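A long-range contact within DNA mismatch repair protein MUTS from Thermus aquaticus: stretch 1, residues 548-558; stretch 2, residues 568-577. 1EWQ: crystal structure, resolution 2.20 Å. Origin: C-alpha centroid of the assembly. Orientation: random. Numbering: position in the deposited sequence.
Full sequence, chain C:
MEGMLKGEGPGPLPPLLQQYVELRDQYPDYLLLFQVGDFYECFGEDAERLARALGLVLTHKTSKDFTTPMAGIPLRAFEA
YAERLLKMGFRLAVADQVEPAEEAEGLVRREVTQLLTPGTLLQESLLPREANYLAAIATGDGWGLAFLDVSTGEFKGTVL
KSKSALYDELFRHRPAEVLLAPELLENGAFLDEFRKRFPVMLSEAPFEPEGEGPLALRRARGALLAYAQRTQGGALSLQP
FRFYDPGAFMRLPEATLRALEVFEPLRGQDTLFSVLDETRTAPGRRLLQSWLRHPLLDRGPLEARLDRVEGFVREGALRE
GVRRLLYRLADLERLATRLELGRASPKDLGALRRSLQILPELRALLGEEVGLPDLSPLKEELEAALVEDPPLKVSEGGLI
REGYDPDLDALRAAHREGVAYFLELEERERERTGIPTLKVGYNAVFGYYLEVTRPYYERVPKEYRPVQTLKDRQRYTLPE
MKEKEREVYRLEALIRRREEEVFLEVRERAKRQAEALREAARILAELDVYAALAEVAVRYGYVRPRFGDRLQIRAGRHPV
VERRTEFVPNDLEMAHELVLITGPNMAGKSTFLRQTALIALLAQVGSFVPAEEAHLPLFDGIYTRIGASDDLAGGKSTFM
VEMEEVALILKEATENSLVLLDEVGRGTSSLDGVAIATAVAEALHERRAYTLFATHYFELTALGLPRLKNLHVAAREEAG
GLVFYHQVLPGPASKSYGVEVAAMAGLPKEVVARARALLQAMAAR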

# COMPACT_ATOMS: atom_id res chain seq x y z
N GLY C 548 -13.34 11.46 -42.76
CA GLY C 548 -13.05 11.25 -44.17
C GLY C 548 -12.01 10.15 -44.26
O GLY C 548 -11.85 9.39 -43.31
N ASP C 549 -11.29 10.04 -45.38
CA ASP C 549 -10.27 8.99 -45.45
C ASP C 549 -8.88 9.54 -45.20
O ASP C 549 -7.91 8.80 -45.07
N ARG C 550 -8.78 10.85 -45.10
CA ARG C 550 -7.51 11.49 -44.85
C ARG C 550 -7.43 11.93 -43.40
O ARG C 550 -8.43 12.35 -42.82
N LEU C 551 -6.25 11.80 -42.82
CA LEU C 551 -6.06 12.27 -41.46
C LEU C 551 -5.39 13.62 -41.67
O LEU C 551 -4.32 13.70 -42.27
N GLN C 552 -6.05 14.68 -41.22
CA GLN C 552 -5.49 16.01 -41.34
C GLN C 552 -5.76 16.76 -40.06
O GLN C 552 -6.88 17.21 -39.79
N ILE C 553 -4.72 16.87 -39.25
CA ILE C 553 -4.81 17.53 -37.96
C ILE C 553 -3.96 18.79 -37.94
O ILE C 553 -2.76 18.74 -38.20
N ARG C 554 -4.59 19.91 -37.62
CA ARG C 554 -3.87 21.17 -37.53
C ARG C 554 -3.77 21.55 -36.06
O ARG C 554 -4.78 21.63 -35.36
N ALA C 555 -2.55 21.78 -35.59
CA ALA C 555 -2.30 22.18 -34.21
C ALA C 555 -2.90 21.24 -33.17
O ALA C 555 -3.60 21.69 -32.26
N GLY C 556 -2.61 19.95 -33.30
CA GLY C 556 -3.11 18.99 -32.33
C GLY C 556 -2.22 18.97 -31.10
O GLY C 556 -1.06 19.36 -31.16
N ARG C 557 -2.78 18.53 -29.97
CA ARG C 557 -2.02 18.46 -28.73
C ARG C 557 -2.46 17.25 -27.91
O ARG C 557 -3.59 16.77 -28.05
N HIS C 558 -1.56 16.76 -27.07
CA HIS C 558 -1.86 15.62 -26.21
C HIS C 558 -2.82 16.18 -25.16
O HIS C 558 -2.45 17.03 -24.36
N VAL C 568 3.29 22.33 -27.06
CA VAL C 568 3.54 22.87 -28.38
C VAL C 568 2.70 22.07 -29.37
O VAL C 568 2.95 20.89 -29.61
N PRO C 569 1.67 22.71 -29.96
CA PRO C 569 0.81 22.01 -30.92
C PRO C 569 1.58 21.56 -32.16
O PRO C 569 2.64 22.09 -32.47
N ASN C 570 1.05 20.56 -32.87
CA ASN C 570 1.69 20.05 -34.07
C ASN C 570 0.69 19.57 -35.09
O ASN C 570 -0.41 19.16 -34.75
N ASP C 571 1.09 19.63 -36.35
CA ASP C 571 0.23 19.19 -37.43
C ASP C 571 0.59 17.77 -37.82
O ASP C 571 1.61 17.23 -37.38
N LEU C 572 -0.25 17.20 -38.66
CA LEU C 572 -0.05 15.87 -39.17
C LEU C 572 -1.02 15.58 -40.29
O LEU C 572 -2.22 15.85 -40.17
N GLU C 573 -0.49 15.07 -41.39
CA GLU C 573 -1.28 14.66 -42.55
C GLU C 573 -0.85 13.23 -42.82
O GLU C 573 0.34 12.94 -42.87
N MSE C 574 -1.83 12.35 -42.99
CA MSE C 574 -1.59 10.93 -43.22
C MSE C 574 -2.71 10.29 -44.02
O MSE C 574 -3.89 10.54 -43.77
N ALA C 575 -2.34 9.41 -44.94
CA ALA C 575 -3.34 8.73 -45.76
C ALA C 575 -2.82 7.34 -46.09
O ALA C 575 -2.26 7.13 -47.16
N HIS C 576 -3.02 6.40 -45.17
CA HIS C 576 -2.56 5.03 -45.38
C HIS C 576 -1.08 5.09 -45.72
O HIS C 576 -0.61 4.40 -46.61
N GLU C 577 -0.35 5.94 -45.00
CA GLU C 577 1.08 6.13 -45.23
C GLU C 577 1.98 5.60 -44.10
O GLU C 577 1.54 5.44 -42.96

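The antiparallel pairing of these two stretches is broken by a beta bulge, and a side-chain carboxylate, that of Asp-571, accepts the bulge NH of Ala-555. Between Ile-553 and Gly-556 the register shifts by one residue. At the bulge, Ala-555 has positive phi and psi (54/52), and its N lies 3.5 Å from Asn-570 O at an angle too poor for a hydrogen bond. Asp-571 takes over. Its CA-to-CB bond points sideways, but chi1 in m brings the carboxylate back, and Ala-555 N donates to Asp-571 OD1 at 2.7 Å. The same oxygen, Asp-571 OD1, lies 3.8 Å from Arg-554 CG. Arg-554 (chi1 t) points away overall, and its NE and NH1 are bonded elsewhere in the structure.

Regular pairing surrounds the bulge. Leu-551 N donates to Met-574 O at 2.8 Å, and Met-574 N returns a bond to Leu-551 O at 2.9 Å. Ile-553 and Leu-572 form a second such pair, and Gly-556 and Asn-570 a third. This pairing places Leu-551, Ile-553, Leu-572, Met-574 and Asn-570 on one face of the sheet, all of them buried.

Leu-551 is central to the apolar packing on that face. Its chi1 and chi2 are both t. Leu-551 CD2 reaches Leu-572 CG at 3.8 Å, a diagonal contact between neighbouring pairs. Leu-572 has chi1 t and chi2 p. Leu-551 CB also meets Met-574 CB at 4.0 Å. Met-574 is modelled as selenomethionine, with chi1 m, chi2 t and chi3 p; the end of its side chain leads away from stretch 1. Ile-553 (chi1 m, chi2 t) is buried on the same face. Gly-556 has no side chain, and an ideal CB there would clash with Ile-553 CG2 at 2.9 Å. Asn-570 (chi1 m) has both polar side-chain atoms satisfied elsewhere in the structure.

Gln-552 and Glu-573 occupy the other face as a non-hydrogen-bonded pair. Both have chi1 m and chi2 t. Gln-552 OE1 and Glu-573 OE1 are 3.4 Å apart, but both are acceptors, so no hydrogen bond links them.

At the bulge and just beyond it, Pro-569 packs against stretch 1. Ala-555 CB touches Pro-569 CB at 3.8 Å, and Arg-557 CG lies 4.1 Å from Pro-569 CG. The chi1 of Arg-557 is off the usual wells, at -19°. Its NH1 and NH2 are bonded elsewhere in the structure.

A side-chain hydrogen bond ties the far end. His-576 NE2 donates to Asp-549 OD2 at 2.9 Å, with the oxygen at the ring edge, near its plane. Both residues start sideways, but their ends converge: chi1 is t in Asp-549 and m in His-576. His-576 ND1 is bonded elsewhere in the structure. Next to this link, Arg-550 (chi1 m) lays its CG 4.3 Å from Ala-575 CB. Arg-550 NH1 forms a long salt bridge to Asp-549 OD1 at 3.9 Å, within stretch 1.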

# COMPACT_ATOMS: atom_id res chain seq x y z
CB ASP C 549 -10.31 8.26 -46.79
CG ASP C 549 -9.13 7.32 -46.98
OD1 ASP C 549 -8.04 7.82 -47.36
OD2 ASP C 549 -9.28 6.10 -46.74
CB ARG C 550 -7.34 12.71 -45.75
CG ARG C 550 -6.79 12.39 -47.11
CD ARG C 550 -7.14 13.46 -48.14
NE ARG C 550 -6.45 13.21 -49.41
CZ ARG C 550 -6.37 12.02 -50.00
NH1 ARG C 550 -6.93 10.94 -49.46
NH2 ARG C 550 -5.70 11.90 -51.15
CB LEU C 551 -5.16 11.33 -40.66
CG LEU C 551 -4.86 11.77 -39.22
CD1 LEU C 551 -4.56 10.54 -38.36
CD2 LEU C 551 -3.71 12.75 -39.20
CB GLN C 552 -6.10 16.76 -42.53
CG GLN C 552 -5.76 16.12 -43.86
CD GLN C 552 -6.21 16.93 -45.06
OE1 GLN C 552 -5.74 18.05 -45.29
NE2 GLN C 552 -7.14 16.37 -45.83
CB ILE C 553 -4.33 16.59 -36.82
CG1 ILE C 553 -5.14 15.28 -36.84
CG2 ILE C 553 -4.48 17.28 -35.48
CD1 ILE C 553 -4.72 14.28 -35.77
CB ARG C 554 -4.59 22.29 -38.30
CG ARG C 554 -3.77 23.59 -38.39
CD ARG C 554 -4.44 24.68 -39.26
NE ARG C 554 -5.56 25.35 -38.59
CZ ARG C 554 -6.81 25.30 -39.02
NH1 ARG C 554 -7.11 24.62 -40.11
NH2 ARG C 554 -7.77 25.94 -38.36
CB ALA C 555 -2.82 23.61 -33.98
CB ARG C 557 -2.26 19.71 -27.89
CG ARG C 557 -2.81 20.90 -28.64
CD ARG C 557 -3.77 21.62 -27.75
NE ARG C 557 -4.96 22.04 -28.45
CZ ARG C 557 -6.13 22.27 -27.87
NH1 ARG C 557 -6.28 22.11 -26.56
NH2 ARG C 557 -7.15 22.68 -28.59
CB HIS C 558 -0.58 15.10 -25.55
CG HIS C 558 -0.77 13.79 -24.84
ND1 HIS C 558 -1.64 13.63 -23.79
CD2 HIS C 558 -0.18 12.58 -25.02
CE1 HIS C 558 -1.58 12.39 -23.35
NE2 HIS C 558 -0.70 11.73 -24.08
CB VAL C 568 5.02 22.75 -28.78
CG1 VAL C 568 5.21 23.22 -30.20
CG2 VAL C 568 5.88 23.58 -27.83
CB PRO C 569 -0.26 23.06 -31.25
CG PRO C 569 -0.31 23.92 -30.00
CD PRO C 569 1.17 24.07 -29.70
CB ASN C 570 2.65 18.92 -33.73
CG ASN C 570 4.05 19.41 -33.45
OD1 ASN C 570 4.69 20.00 -34.32
ND2 ASN C 570 4.53 19.17 -32.24
CB ASP C 571 0.40 20.08 -38.67
CG ASP C 571 0.18 21.56 -38.38
OD1 ASP C 571 -0.52 21.88 -37.40
OD2 ASP C 571 0.70 22.39 -39.16
CB LEU C 572 -0.22 14.81 -38.07
CG LEU C 572 -0.05 13.37 -38.59
CD1 LEU C 572 1.34 13.20 -39.15
CD2 LEU C 572 -0.32 12.38 -37.47
CB GLU C 573 -0.99 15.52 -43.77
CG GLU C 573 -1.71 16.84 -43.77
CD GLU C 573 -1.96 17.33 -45.17
OE1 GLU C 573 -2.67 16.64 -45.93
OE2 GLU C 573 -1.45 18.42 -45.52
CB MSE C 574 -1.52 10.18 -41.89
CG MSE C 574 -0.21 10.20 -41.18
SE MSE C 574 -0.22 8.70 -39.99
CE MSE C 574 0.23 7.33 -41.24
CB ALA C 575 -3.59 9.52 -47.04
CB HIS C 576 -3.32 4.37 -46.53
CG HIS C 576 -4.80 4.25 -46.30
ND1 HIS C 576 -5.35 3.26 -45.52
CD2 HIS C 576 -5.83 5.02 -46.73
CE1 HIS C 576 -6.66 3.42 -45.48
NE2 HIS C 576 -6.98 4.48 -46.21
CB GLU C 577 1.37 7.62 -45.44
CG GLU C 577 0.79 8.19 -46.73
CD GLU C 577 0.79 9.72 -46.77
OE1 GLU C 577 0.08 10.34 -45.95
OE2 GLU C 577 1.51 10.29 -47.62